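Local coordinates for light harvesting complex 1 Protein W (Rhodopseudomonas palustris, PDB 6Z5S), which probably marks the gap in the light-harvesting 1 ring around the photosynthetic reaction centre, a likely exit route for quinol, at residues V13-V18 with L82-V87; L5-I10 with F53-A58; V17-L22 with A38-V43. One frame throughout, in Å; residues are numbered along the deposited sequence.

Contact 1: V13-V18 with L82-V87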
# COMPACT_ATOMS: atom_id res chain seq x y z
N VAL A 13 -6.95 53.19 1.67
CA VAL A 13 -7.99 53.95 2.35
C VAL A 13 -9.10 54.33 1.38
O VAL A 13 -10.28 54.29 1.74
CB VAL A 13 -7.39 55.19 3.05
CG1 VAL A 13 -6.45 54.77 4.15
CG2 VAL A 13 -6.68 56.08 2.05
N ALA A 14 -8.76 54.68 0.14
CA ALA A 14 -9.79 55.01 -0.83
C ALA A 14 -10.61 53.79 -1.19
O ALA A 14 -11.83 53.89 -1.41
CB ALA A 14 -9.15 55.63 -2.07
N THR A 15 -9.98 52.62 -1.24
CA THR A 15 -10.71 51.39 -1.48
C THR A 15 -11.64 51.08 -0.32
O THR A 15 -12.79 50.67 -0.53
CB THR A 15 -9.74 50.24 -1.70
OG1 THR A 15 -8.75 50.65 -2.64
CG2 THR A 15 -10.47 49.02 -2.22
N ALA A 16 -11.17 51.26 0.91
CA ALA A 16 -12.05 51.10 2.06
C ALA A 16 -13.23 52.06 1.98
O ALA A 16 -14.36 51.68 2.29
CB ALA A 16 -11.27 51.33 3.35
N VAL A 17 -12.99 53.28 1.52
CA VAL A 17 -14.06 54.27 1.43
C VAL A 17 -15.10 53.84 0.42
O VAL A 17 -16.31 53.85 0.70
CB VAL A 17 -13.49 55.66 1.10
CG1 VAL A 17 -14.58 56.57 0.57
CG2 VAL A 17 -12.84 56.26 2.33
N VAL A 18 -14.66 53.47 -0.79
CA VAL A 18 -15.63 53.10 -1.82
C VAL A 18 -16.34 51.80 -1.46
O VAL A 18 -17.53 51.64 -1.74
CB VAL A 18 -14.96 53.03 -3.20
CG1 VAL A 18 -14.43 54.39 -3.60
CG2 VAL A 18 -13.84 52.01 -3.20
N LEU A 82 -6.88 44.53 -4.45
CA LEU A 82 -7.75 43.48 -4.95
C LEU A 82 -8.30 42.62 -3.83
O LEU A 82 -9.37 42.01 -3.98
CB LEU A 82 -6.99 42.61 -5.96
CG LEU A 82 -7.78 41.99 -7.10
CD1 LEU A 82 -8.41 43.07 -7.95
CD2 LEU A 82 -6.87 41.12 -7.94
N PHE A 83 -7.59 42.55 -2.70
CA PHE A 83 -8.04 41.82 -1.52
C PHE A 83 -8.72 42.71 -0.49
O PHE A 83 -9.69 42.28 0.13
CB PHE A 83 -6.85 41.11 -0.87
CG PHE A 83 -6.50 39.81 -1.52
CD1 PHE A 83 -7.12 38.63 -1.14
CD2 PHE A 83 -5.53 39.75 -2.50
CE1 PHE A 83 -6.79 37.43 -1.73
CE2 PHE A 83 -5.19 38.56 -3.10
CZ PHE A 83 -5.83 37.40 -2.71
N VAL A 84 -8.22 43.93 -0.29
CA VAL A 84 -8.78 44.79 0.75
C VAL A 84 -10.16 45.30 0.37
O VAL A 84 -10.93 45.70 1.25
CB VAL A 84 -7.85 45.98 1.06
CG1 VAL A 84 -8.03 47.09 0.06
CG2 VAL A 84 -8.10 46.48 2.46
N GLY A 85 -10.50 45.31 -0.92
CA GLY A 85 -11.83 45.68 -1.34
C GLY A 85 -12.91 44.80 -0.73
O GLY A 85 -13.77 45.27 0.03
N PRO A 86 -12.88 43.51 -1.05
CA PRO A 86 -13.96 42.62 -0.58
C PRO A 86 -14.07 42.52 0.93
O PRO A 86 -15.20 42.43 1.44
CB PRO A 86 -13.59 41.27 -1.21
CG PRO A 86 -12.77 41.61 -2.39
CD PRO A 86 -11.99 42.82 -2.00
N VAL A 87 -12.96 42.53 1.67
CA VAL A 87 -13.08 42.37 3.11
C VAL A 87 -13.67 43.62 3.75
O VAL A 87 -14.43 43.52 4.72
CB VAL A 87 -11.73 41.99 3.74
CG1 VAL A 87 -11.09 40.87 2.94
CG2 VAL A 87 -10.80 43.18 3.82

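Contact 2: L5-I10 with F53-A58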
# COMPACT_ATOMS: atom_id res chain seq x y z
N LEU A 5 6.02 53.64 -2.45
CA LEU A 5 5.38 52.35 -2.23
C LEU A 5 4.59 52.34 -0.94
O LEU A 5 3.36 52.20 -0.95
CB LEU A 5 6.44 51.24 -2.23
CG LEU A 5 5.84 49.84 -2.14
CD1 LEU A 5 4.89 49.61 -3.29
CD2 LEU A 5 6.94 48.79 -2.14
N VAL A 6 5.27 52.48 0.20
CA VAL A 6 4.55 52.54 1.47
C VAL A 6 3.69 53.79 1.55
O VAL A 6 2.72 53.82 2.31
CB VAL A 6 5.53 52.46 2.66
CG1 VAL A 6 6.27 53.77 2.82
CG2 VAL A 6 4.79 52.10 3.93
N LEU A 7 4.01 54.82 0.77
CA LEU A 7 3.17 56.01 0.74
C LEU A 7 1.84 55.73 0.06
O LEU A 7 0.82 56.30 0.46
CB LEU A 7 3.89 57.15 0.04
CG LEU A 7 3.23 58.52 0.05
CD1 LEU A 7 4.31 59.56 0.07
CD2 LEU A 7 2.34 58.72 -1.17
N THR A 8 1.83 54.86 -0.95
CA THR A 8 0.60 54.60 -1.67
C THR A 8 -0.29 53.70 -0.81
O THR A 8 -0.58 52.56 -1.17
CB THR A 8 0.89 53.99 -3.05
OG1 THR A 8 1.74 54.87 -3.78
CG2 THR A 8 -0.39 53.85 -3.85
N ALA A 9 -0.65 54.21 0.36
CA ALA A 9 -1.78 53.73 1.13
C ALA A 9 -3.02 54.56 0.86
O ALA A 9 -4.08 54.27 1.43
CB ALA A 9 -1.46 53.73 2.62
N ILE A 10 -2.90 55.60 0.04
CA ILE A 10 -4.07 56.24 -0.54
C ILE A 10 -4.96 55.19 -1.19
O ILE A 10 -6.20 55.25 -1.09
CB ILE A 10 -3.64 57.31 -1.57
CG1 ILE A 10 -2.80 58.40 -0.90
CG2 ILE A 10 -4.85 57.91 -2.25
CD1 ILE A 10 -1.32 58.18 -1.03
N PHE A 53 -0.60 57.52 -10.87
CA PHE A 53 -0.39 58.45 -11.97
C PHE A 53 -0.32 59.89 -11.47
O PHE A 53 0.47 60.69 -11.98
CB PHE A 53 -1.51 58.30 -13.00
CG PHE A 53 -1.80 59.56 -13.76
CD1 PHE A 53 -0.91 60.03 -14.72
CD2 PHE A 53 -2.97 60.27 -13.54
CE1 PHE A 53 -1.19 61.19 -15.43
CE2 PHE A 53 -3.25 61.42 -14.24
CZ PHE A 53 -2.35 61.89 -15.19
N VAL A 54 -1.14 60.23 -10.48
CA VAL A 54 -1.13 61.62 -10.03
C VAL A 54 0.07 61.90 -9.13
O VAL A 54 0.58 63.02 -9.12
CB VAL A 54 -2.46 61.98 -9.34
CG1 VAL A 54 -2.52 61.41 -7.94
CG2 VAL A 54 -2.65 63.48 -9.32
N LEU A 55 0.56 60.91 -8.39
CA LEU A 55 1.65 61.15 -7.46
C LEU A 55 2.99 60.62 -7.95
O LEU A 55 3.95 60.57 -7.18
CB LEU A 55 1.32 60.57 -6.08
CG LEU A 55 1.20 59.06 -5.83
CD1 LEU A 55 2.52 58.45 -5.41
CD2 LEU A 55 0.14 58.78 -4.78
N GLY A 56 3.08 60.20 -9.21
CA GLY A 56 4.37 59.89 -9.79
C GLY A 56 4.86 61.00 -10.69
O GLY A 56 6.06 61.22 -10.81
N LYS A 57 3.93 61.70 -11.34
CA LYS A 57 4.29 62.93 -12.02
C LYS A 57 4.78 63.97 -11.02
O LYS A 57 5.92 64.44 -11.10
CB LYS A 57 3.10 63.45 -12.83
CG LYS A 57 2.72 62.51 -13.96
CD LYS A 57 3.85 62.44 -14.98
CE LYS A 57 3.50 61.56 -16.17
NZ LYS A 57 3.50 60.12 -15.80
N ALA A 58 3.95 64.32 -10.05
CA ALA A 58 4.41 65.10 -8.91
C ALA A 58 5.28 64.19 -8.06
O ALA A 58 4.78 63.34 -7.33
CB ALA A 58 3.23 65.64 -8.12

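Contact 3: V17-L22 with A38-V43. With BCL (bacteriochlorophyll a), chain B.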
# COMPACT_ATOMS: atom_id res chain seq x y z
N VAL A 17 -12.99 53.28 1.52
CA VAL A 17 -14.06 54.27 1.43
C VAL A 17 -15.10 53.84 0.42
O VAL A 17 -16.31 53.85 0.70
CB VAL A 17 -13.49 55.66 1.10
CG1 VAL A 17 -14.58 56.57 0.57
CG2 VAL A 17 -12.84 56.26 2.33
N VAL A 18 -14.66 53.47 -0.79
CA VAL A 18 -15.63 53.10 -1.82
C VAL A 18 -16.34 51.80 -1.46
O VAL A 18 -17.53 51.64 -1.74
CB VAL A 18 -14.96 53.03 -3.20
CG1 VAL A 18 -14.43 54.39 -3.60
CG2 VAL A 18 -13.84 52.01 -3.20
N ALA A 19 -15.64 50.86 -0.82
CA ALA A 19 -16.28 49.62 -0.41
C ALA A 19 -17.32 49.88 0.67
O ALA A 19 -18.40 49.29 0.64
CB ALA A 19 -15.23 48.62 0.08
N ARG A 20 -17.02 50.77 1.62
CA ARG A 20 -18.01 51.15 2.62
C ARG A 20 -19.20 51.84 1.98
O ARG A 20 -20.35 51.58 2.35
CB ARG A 20 -17.36 52.05 3.67
CG ARG A 20 -18.28 52.49 4.80
CD ARG A 20 -18.36 51.43 5.88
NE ARG A 20 -19.19 50.30 5.45
CZ ARG A 20 -19.38 49.20 6.17
NH1 ARG A 20 -18.81 49.09 7.36
NH2 ARG A 20 -20.15 48.23 5.70
N VAL A 21 -18.94 52.71 1.01
CA VAL A 21 -20.03 53.42 0.33
C VAL A 21 -20.97 52.43 -0.33
O VAL A 21 -22.18 52.41 -0.05
CB VAL A 21 -19.46 54.42 -0.69
CG1 VAL A 21 -20.53 54.79 -1.70
CG2 VAL A 21 -18.94 55.65 0.01
N LEU A 22 -20.44 51.57 -1.20
CA LEU A 22 -21.31 50.63 -1.89
C LEU A 22 -21.81 49.51 -0.98
O LEU A 22 -22.76 48.82 -1.35
CB LEU A 22 -20.62 50.06 -3.13
CG LEU A 22 -19.28 49.33 -3.02
CD1 LEU A 22 -19.48 47.88 -2.66
CD2 LEU A 22 -18.52 49.45 -4.34
N ALA A 38 -18.28 42.30 -6.05
CA ALA A 38 -17.48 42.18 -7.27
C ALA A 38 -16.88 43.52 -7.67
O ALA A 38 -15.69 43.61 -7.98
CB ALA A 38 -18.33 41.61 -8.40
N ALA A 39 -17.70 44.57 -7.67
CA ALA A 39 -17.19 45.90 -8.01
C ALA A 39 -16.23 46.41 -6.94
O ALA A 39 -15.27 47.13 -7.27
CB ALA A 39 -18.34 46.87 -8.20
N SER A 40 -16.46 46.05 -5.68
CA SER A 40 -15.52 46.40 -4.63
C SER A 40 -14.16 45.74 -4.83
O SER A 40 -13.17 46.20 -4.27
CB SER A 40 -16.08 46.00 -3.27
OG SER A 40 -15.13 46.25 -2.24
N MET A 41 -14.11 44.67 -5.62
CA MET A 41 -12.85 44.00 -5.88
C MET A 41 -12.07 44.69 -7.00
O MET A 41 -10.85 44.85 -6.90
CB MET A 41 -13.10 42.54 -6.24
CG MET A 41 -11.84 41.71 -6.37
SD MET A 41 -12.23 40.01 -6.81
CE MET A 41 -13.01 39.44 -5.31
N VAL A 42 -12.76 45.11 -8.05
CA VAL A 42 -12.08 45.60 -9.25
C VAL A 42 -11.96 47.11 -9.30
O VAL A 42 -11.16 47.63 -10.09
CB VAL A 42 -12.79 45.09 -10.52
CG1 VAL A 42 -12.99 43.59 -10.44
CG2 VAL A 42 -14.11 45.80 -10.71
N VAL A 43 -12.72 47.85 -8.49
CA VAL A 43 -12.56 49.30 -8.48
C VAL A 43 -11.24 49.69 -7.84
O VAL A 43 -10.75 50.80 -8.06
CB VAL A 43 -13.74 49.98 -7.78
CG1 VAL A 43 -13.64 49.79 -6.28
CG2 VAL A 43 -13.80 51.45 -8.14
MG BCL B . -5.19 45.29 -15.07
CHA BCL B . -8.28 44.90 -16.48
CHB BCL B . -6.43 44.13 -12.17
CHC BCL B . -2.06 45.36 -13.81
CHD BCL B . -3.84 45.88 -18.25
NA BCL B . -7.01 44.82 -14.38
C1A BCL B . -8.11 44.75 -15.03
C2A BCL B . -9.30 44.45 -14.17
C3A BCL B . -8.73 44.57 -12.79
C4A BCL B . -7.28 44.51 -13.11
CMA BCL B . -9.07 45.91 -12.16
CAA BCL B . -9.78 43.03 -14.37
CBA BCL B . -11.28 42.99 -14.61
CGA BCL B . -11.83 41.73 -14.02
O1A BCL B . -11.18 41.06 -13.24
O2A BCL B . -13.17 41.27 -14.35
NB BCL B . -4.36 44.79 -13.27
C1B BCL B . -4.99 44.36 -12.17
C2B BCL B . -4.15 44.10 -10.97
C3B BCL B . -2.83 44.47 -11.49
C4B BCL B . -3.09 44.89 -12.88
CMB BCL B . -4.61 43.59 -9.63
CAB BCL B . -1.50 44.46 -10.81
OBB BCL B . -0.65 45.24 -11.17
CBB BCL B . -1.25 43.47 -9.72
NC BCL B . -3.36 45.57 -15.82
C1C BCL B . -2.22 45.53 -15.11
C2C BCL B . -0.99 45.72 -15.93
C3C BCL B . -1.57 45.99 -17.28
C4C BCL B . -3.02 45.80 -17.04
CMC BCL B . -0.22 46.92 -15.44
CAC BCL B . -1.16 44.98 -18.33
CBC BCL B . 0.26 45.20 -18.80
ND BCL B . -5.80 45.36 -17.02
C1D BCL B . -5.26 45.63 -18.21
C2D BCL B . -6.25 45.59 -19.33
C3D BCL B . -7.46 45.28 -18.57
C4D BCL B . -7.12 45.19 -17.29
CMD BCL B . -6.28 45.75 -20.82
CAD BCL B . -8.91 45.05 -18.71
OBD BCL B . -9.58 45.05 -19.79
CBD BCL B . -9.48 44.78 -17.36
CGD BCL B . -10.55 45.78 -17.09
O1D BCL B . -10.34 46.97 -17.17
O2D BCL B . -11.88 45.33 -16.76
CED BCL B . -12.95 46.26 -16.73
C1 BCL B . -13.92 40.60 -13.35
C2 BCL B . -15.22 41.35 -13.18
C3 BCL B . -16.14 40.98 -12.28
C4 BCL B . -17.40 41.78 -12.18
C5 BCL B . -15.91 39.79 -11.37
C6 BCL B . -15.16 40.22 -10.12
C7 BCL B . -14.66 39.03 -9.30
C8 BCL B . -15.80 38.17 -8.77
C9 BCL B . -16.13 38.52 -7.32
C10 BCL B . -15.46 36.69 -8.95
C11 BCL B . -15.46 35.89 -7.65
C12 BCL B . -14.06 35.39 -7.31
C13 BCL B . -13.92 33.90 -7.59
C14 BCL B . -14.03 33.09 -6.30
C15 BCL B . -12.59 33.62 -8.29
C16 BCL B . -12.67 32.37 -9.16
C17 BCL B . -11.39 32.16 -9.96
C18 BCL B . -11.27 30.71 -10.42
C19 BCL B . -9.81 30.31 -10.60
C20 BCL B . -12.05 30.46 -11.70

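Contact 1: V13-V18 with L82-V87
Thr-15 faces Val-84 and Gly-85 and carries the contact between residues 13-18 and 82-87, whose helices run in the same general sense. Its hydroxyl does not take part across the interface: OG1 lies beside the backbone N and is hydrogen-bonded to Ala-11 O, one turn back on its own helix. That choice of chi1 (-48°) sends the methyl outward instead, anti to the backbone N. CG2 packs on the backbone of Gly-85, 3.7 Å from Gly-85 CA, and Thr-15 CA and Gly-85 CA are 5.8 Å apart. The same Thr-15 CG2 lies 3.9 Å from Val-84 CG1, and Thr-15 CB is 4.0 Å from that methyl, the two side chains crossing at a slant. Val-84 presents CG1 because this branch sits between the backbone N and the carbonyl carbon (chi1 82°). The partner helix is kinked just beyond the contact, at Pro-86, whose N has no bond to the preceding turn. Buried, small and apolar, the contact joins the first and last of the chain's three helices, the last predicted to span the membrane; Leu-82, turned away from helix 10-24, lines the bacteriochlorophyll a pocket. Around it, Thr-15 also packs on Thr-81 and Ala-16 on Val-88, both of helix 67-89, while helix 37-57 closes the third side through Ile-47 against Ala-14 and Pro-45 against Leu-82.

Contact 2: L5-I10 with F53-A58
Thr-8 and Leu-55 bring the two backbones nearest, their CA atoms 8.8 Å apart, with an inverse gamma turn centred on Thr-8 (phi/psi -76/61°) and a nearly finished helix facing it. The turn is closed by Ala-9 N bonding to Leu-7 O. Leu-55 carries the whole contact from its side. Its CG lies between the backbone N and the carbonyl carbon (chi1 67°), which pushes both methyls out toward the incoming N-terminal segment. CD2 is shared: Ile-10 CD1 meets Leu-55 CD2 tip to tip at 4.1 Å, and Leu-7 CD2 lies 4.2 Å from Leu-55 CD2. In fold terms, the turn is the lead-in to helix 10-24, so this is the place where the entry to the first helix packs against the C-terminal end of helix 37-57, predicted to span the membrane. The other methyl, Leu-55 CD1, lies 4.0 Å from Thr-8 OG1, a van der Waals approach only. That hydroxyl is hydrogen-bonded to Leu-4 O, which satisfies it beside the apolar surface. Leu-4 also touches Leu-55, and Ile-60, in the loop after the helix, packs on both Leu-7 and Leu-55.

Contact 3: V17-L22 with A38-V43
Ala-38 O, in the turn of helix 37-57 that sets Ser-40 against Ala-19, accepts two backbone N-H groups: Met-41 N lies 3.0 Å from Ala-38 O and Val-42 N lies 3.3 Å from it. Helix 37-57 packs almost antiparallel against helix 10-24; the axes of the two segments, at 163°, approach to 9.6 Å. Small residues sit where the backbones approach. Ser-40 OG, anti to the backbone N (chi1 176°), reaches to 3.3 Å from Ala-19 CB, which can offer it no hydrogen bond; a weak hydrogen bond to Gly-85 O of helix 67-89 engages the hydroxyl instead, so the polar group buried between two helices is tied to a third. Leu-22 also reaches Ser-40, with Leu-22 CD1 3.9 Å from Ser-40 CB. One turn before Leu-22 the pairing is purely apolar: Val-18 CG2 lies 3.8 Å from Val-43 CG1, each methyl being the branch between the backbone N and the carbonyl carbon. Phe-89 of helix 67-89 touches both Leu-22 and Ser-40.

The opposite face of residues 38-43 belongs to bacteriochlorophyll a. Met-41 SD comes 3.6 Å from C7 of the pigment's tail, Ala-38 CB and Val-42 CG1 rest on C6 of that tail, and Val-42 O is 3.4 Å from the methyl CMA of the macrocycle. Aromatic side chains of the chain of another protein pack on Ala-38 and Met-41 here. Consecutive helices joined by a loop and packed antiparallel form a helical hairpin, and its outer face makes up part of the bacteriochlorophyll pocket.

In the fold
Contacts 1 and 3 share helix 10-24 and lie side by side, their centres about 6 Å apart; they place that helix against helix 67-89 and helix 37-57 respectively. A weak hydrogen bond from Ser-40 to Gly-85 O links helix 37-57 to helix 67-89, so the three helices meet around small residues. Contact 1 is the most buried, while contact 3 is partly buried and has a pigment on its outer face. The centre of contact 2 lies about 17 Å from that of contact 1 and about 20 Å from that of contact 3, toward the other end of helix 37-57, where a loop replaces helix 10-24 and larger branched side chains span a wider backbone gap.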